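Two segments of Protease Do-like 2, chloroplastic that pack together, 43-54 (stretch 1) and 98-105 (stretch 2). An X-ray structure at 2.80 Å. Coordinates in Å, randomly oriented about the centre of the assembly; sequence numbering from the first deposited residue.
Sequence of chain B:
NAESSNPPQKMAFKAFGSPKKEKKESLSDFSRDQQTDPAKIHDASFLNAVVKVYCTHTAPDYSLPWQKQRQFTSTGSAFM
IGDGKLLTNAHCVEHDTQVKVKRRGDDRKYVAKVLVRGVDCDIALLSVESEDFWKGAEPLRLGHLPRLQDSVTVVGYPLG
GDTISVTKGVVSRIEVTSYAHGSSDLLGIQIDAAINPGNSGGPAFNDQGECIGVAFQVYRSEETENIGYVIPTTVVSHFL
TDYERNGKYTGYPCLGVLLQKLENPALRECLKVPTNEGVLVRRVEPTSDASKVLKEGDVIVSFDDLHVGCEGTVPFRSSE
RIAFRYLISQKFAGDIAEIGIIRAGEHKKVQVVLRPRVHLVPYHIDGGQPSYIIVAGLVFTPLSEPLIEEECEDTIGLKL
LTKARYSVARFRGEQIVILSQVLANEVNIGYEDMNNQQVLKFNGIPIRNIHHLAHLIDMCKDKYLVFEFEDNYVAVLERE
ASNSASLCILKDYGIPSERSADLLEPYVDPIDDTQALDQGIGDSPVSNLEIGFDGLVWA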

# COMPACT_ATOMS: atom_id res chain seq x y z
N ASP B 43 17.01 -43.07 19.32
CA ASP B 43 16.03 -42.07 18.90
C ASP B 43 16.29 -41.64 17.45
O ASP B 43 15.37 -41.48 16.66
CB ASP B 43 16.05 -40.87 19.83
N ALA B 44 17.56 -41.46 17.12
CA ALA B 44 17.95 -40.95 15.81
C ALA B 44 17.70 -41.97 14.70
O ALA B 44 17.86 -41.67 13.51
CB ALA B 44 19.42 -40.53 15.81
N SER B 45 17.31 -43.18 15.08
CA SER B 45 16.98 -44.21 14.11
C SER B 45 15.73 -43.82 13.34
O SER B 45 15.60 -44.12 12.16
CB SER B 45 16.75 -45.55 14.82
OG SER B 45 15.60 -45.49 15.64
N PHE B 46 14.81 -43.15 14.03
CA PHE B 46 13.54 -42.74 13.45
C PHE B 46 13.76 -41.68 12.38
O PHE B 46 13.19 -41.76 11.30
CB PHE B 46 12.58 -42.21 14.52
CG PHE B 46 12.02 -43.28 15.42
CD1 PHE B 46 11.29 -44.33 14.89
CD2 PHE B 46 12.21 -43.22 16.79
CE1 PHE B 46 10.77 -45.32 15.71
CE2 PHE B 46 11.69 -44.21 17.61
CZ PHE B 46 10.97 -45.26 17.07
N LEU B 47 14.60 -40.70 12.69
CA LEU B 47 14.88 -39.63 11.75
C LEU B 47 15.56 -40.17 10.49
O LEU B 47 15.55 -39.52 9.44
CB LEU B 47 15.76 -38.56 12.41
CG LEU B 47 15.34 -38.11 13.81
CD1 LEU B 47 16.02 -36.81 14.16
CD2 LEU B 47 13.83 -37.97 13.91
N ASN B 48 16.14 -41.35 10.60
CA ASN B 48 16.84 -41.96 9.48
C ASN B 48 15.88 -42.51 8.43
O ASN B 48 16.28 -42.84 7.31
CB ASN B 48 17.82 -43.03 9.96
CG ASN B 48 19.14 -42.45 10.43
OD1 ASN B 48 20.04 -42.20 9.63
ND2 ASN B 48 19.25 -42.22 11.74
N ALA B 49 14.61 -42.58 8.79
CA ALA B 49 13.59 -43.04 7.87
C ALA B 49 13.05 -41.89 7.04
O ALA B 49 12.31 -42.11 6.08
CB ALA B 49 12.47 -43.71 8.62
N VAL B 50 13.42 -40.66 7.41
CA VAL B 50 12.93 -39.47 6.72
C VAL B 50 13.88 -39.11 5.60
O VAL B 50 15.09 -39.22 5.74
CB VAL B 50 12.77 -38.26 7.67
CG1 VAL B 50 12.12 -37.09 6.95
CG2 VAL B 50 11.96 -38.63 8.88
N VAL B 51 13.32 -38.67 4.48
CA VAL B 51 14.08 -38.42 3.26
C VAL B 51 13.78 -37.02 2.72
O VAL B 51 12.68 -36.51 2.88
CB VAL B 51 13.73 -39.48 2.19
CG1 VAL B 51 13.93 -38.93 0.80
CG2 VAL B 51 14.52 -40.75 2.41
N LYS B 52 14.78 -36.40 2.09
CA LYS B 52 14.56 -35.11 1.44
C LYS B 52 14.19 -35.34 -0.03
O LYS B 52 14.71 -36.25 -0.68
CB LYS B 52 15.79 -34.20 1.57
CG LYS B 52 15.60 -32.81 0.96
CD LYS B 52 16.68 -31.83 1.41
CE LYS B 52 16.38 -30.41 0.94
NZ LYS B 52 17.17 -29.36 1.64
N VAL B 53 13.29 -34.52 -0.55
CA VAL B 53 12.74 -34.73 -1.88
C VAL B 53 13.06 -33.59 -2.82
O VAL B 53 12.66 -32.45 -2.58
CB VAL B 53 11.19 -34.87 -1.84
CG1 VAL B 53 10.63 -34.93 -3.24
CG2 VAL B 53 10.79 -36.08 -1.03
N TYR B 54 13.78 -33.90 -3.89
CA TYR B 54 14.03 -32.91 -4.94
C TYR B 54 13.19 -33.25 -6.15
O TYR B 54 13.18 -34.39 -6.62
CB TYR B 54 15.51 -32.89 -5.34
CG TYR B 54 16.46 -32.62 -4.20
CD1 TYR B 54 17.09 -31.40 -4.07
CD2 TYR B 54 16.75 -33.61 -3.27
CE1 TYR B 54 17.98 -31.16 -3.03
CE2 TYR B 54 17.63 -33.38 -2.23
CZ TYR B 54 18.24 -32.15 -2.12
OH TYR B 54 19.13 -31.92 -1.08
N GLN B 98 11.36 -34.87 -13.16
CA GLN B 98 12.19 -35.88 -12.51
C GLN B 98 12.11 -35.70 -10.99
O GLN B 98 11.84 -34.61 -10.49
CB GLN B 98 13.64 -35.79 -13.00
CG GLN B 98 14.33 -34.48 -12.66
CD GLN B 98 15.76 -34.43 -13.13
OE1 GLN B 98 16.59 -33.73 -12.56
NE2 GLN B 98 16.07 -35.18 -14.19
N VAL B 99 12.34 -36.79 -10.28
CA VAL B 99 12.21 -36.78 -8.84
C VAL B 99 13.39 -37.50 -8.22
O VAL B 99 13.71 -38.65 -8.57
CB VAL B 99 10.89 -37.42 -8.41
CG1 VAL B 99 10.79 -37.48 -6.89
CG2 VAL B 99 9.72 -36.65 -9.01
N LYS B 100 14.05 -36.82 -7.29
CA LYS B 100 15.27 -37.34 -6.69
C LYS B 100 15.15 -37.28 -5.18
O LYS B 100 14.55 -36.37 -4.62
CB LYS B 100 16.48 -36.52 -7.16
CG LYS B 100 16.17 -35.59 -8.34
CD LYS B 100 16.96 -34.29 -8.26
CE LYS B 100 16.52 -33.29 -9.32
NZ LYS B 100 17.16 -31.95 -9.15
N VAL B 101 15.72 -38.27 -4.50
CA VAL B 101 15.63 -38.30 -3.05
C VAL B 101 16.99 -38.51 -2.40
O VAL B 101 17.86 -39.18 -2.96
CB VAL B 101 14.64 -39.37 -2.57
CG1 VAL B 101 13.23 -38.98 -2.95
CG2 VAL B 101 15.01 -40.72 -3.17
N LYS B 102 17.16 -37.94 -1.22
CA LYS B 102 18.46 -37.98 -0.56
C LYS B 102 18.29 -38.50 0.86
O LYS B 102 17.48 -37.98 1.62
CB LYS B 102 19.09 -36.59 -0.58
CG LYS B 102 20.55 -36.52 -0.15
CD LYS B 102 21.11 -35.13 -0.39
CE LYS B 102 22.55 -34.97 0.12
NZ LYS B 102 22.63 -34.87 1.61
N ARG B 103 19.05 -39.54 1.20
CA ARG B 103 19.02 -40.10 2.54
C ARG B 103 19.67 -39.12 3.52
O ARG B 103 20.47 -38.28 3.12
CB ARG B 103 19.73 -41.46 2.57
CG ARG B 103 18.86 -42.61 3.01
CD ARG B 103 19.06 -43.83 2.12
NE ARG B 103 20.45 -44.26 2.07
CZ ARG B 103 20.94 -45.30 2.74
NH1 ARG B 103 20.14 -46.03 3.51
NH2 ARG B 103 22.22 -45.62 2.63
N ARG B 104 19.32 -39.21 4.79
CA ARG B 104 19.97 -38.37 5.79
C ARG B 104 21.38 -38.88 6.04
O ARG B 104 21.58 -40.05 6.39
CB ARG B 104 19.18 -38.39 7.10
CG ARG B 104 19.69 -37.40 8.10
CD ARG B 104 19.56 -37.94 9.50
NE ARG B 104 19.62 -36.87 10.49
CZ ARG B 104 19.57 -37.08 11.80
NH1 ARG B 104 19.48 -38.32 12.26
NH2 ARG B 104 19.63 -36.05 12.64
N GLY B 105 22.36 -38.01 5.88
CA GLY B 105 23.74 -38.39 6.10
C GLY B 105 24.35 -39.19 4.96
O GLY B 105 25.27 -39.98 5.17

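The two stretches are joined chiefly by a short piece of antiparallel β-sheet. The strand at 50-54 runs against the strand that begins at Gln-98, their directions 155° apart and their axes approaching to 4.7 Å. Lys-52 faces Lys-102, Val-53 faces Val-101 and Tyr-54 faces Lys-100, and these pairs alternate between the two types of antiparallel bridge. At the Lys-52 pair, Lys-52 N donates to Lys-102 O (3.2 Å) and Lys-102 N to Lys-52 O (3.0 Å). Two residues on, Tyr-54 N donates to Lys-100 O and Lys-100 N to Tyr-54 O, each bond 2.7 Å long and the second nearly straight at 176°. Between these rings Val-53 and Val-101 form a non-hydrogen-bonded pair, with CA atoms only 4.7 Å apart. CA-H...O contacts supplement the ladder: Val-101 CA lies 3.3 Å from Lys-52 O, and Val-99 CA lies 3.4 Å from Tyr-54 O, so each of these carbonyls meets a CA as well as an amide.

Before the strand, stretch 1 makes a weakly bonded helical segment and then a type I turn from Leu-47 to Val-50, in which Val-50 N donates to Leu-47 O (3.2 Å). The turn leads the chain into the ladder.

Strand alternation sorts the side chains. Val-53 and Val-101 share one face, where Val-53 CG2 comes within 4.2 Å of Val-101 CG1; Val-53 CG1 also reaches Val-99 CG1 at 4.5 Å. Val-51 adds a closer apolar contact, its CG1 lying 3.5 Å from Val-101 CB. All four valines are buried. Their β-branched side chains favour extended backbone and place compact hydrocarbon close to the main chain, which suits both the strand conformation and the tight spacing.

The other face carries Lys-52, Lys-102, Tyr-54 and Lys-100. Tyr-54 covers a large area here because its ring extends along the neighbouring strand, with Lys-102 CB at the ring edge and Tyr-54 OH 3.8 Å from Lys-102 CD. Tyr-54 CB also lies 3.5 Å from Lys-100 CD. Lysine suits such a place because its long methylene chain can pack against an aromatic residue while the amine remains free to go elsewhere. The ends of Lys-52 and Lys-102 indeed lead away from the opposing stretch.

Beyond the ladder, Arg-104 provides a second anchor, and it buries as much surface against the other stretch as Tyr-54 does. Its CA-to-CB bond points toward stretch 1, and its long side chain carries the guanidinium to the helical segment. Leu-47 CB lies over one face of that group, 3.7 Å from Arg-104 NH1, an apolar cover for a flat cation. At its edge, Ala-44 O lies 3.9 Å from Arg-104 NH1, a long approach that is not a hydrogen bond, and Asn-48 ND2, also 3.9 Å from Arg-104 NH1, is a donor like it and packs without bonding. Within stretch 1, Asn-48 ND2 donates to Ala-44 O at a very short 2.3 Å, folding the amide back onto the helical segment. Together the two stretches bury 643 Å².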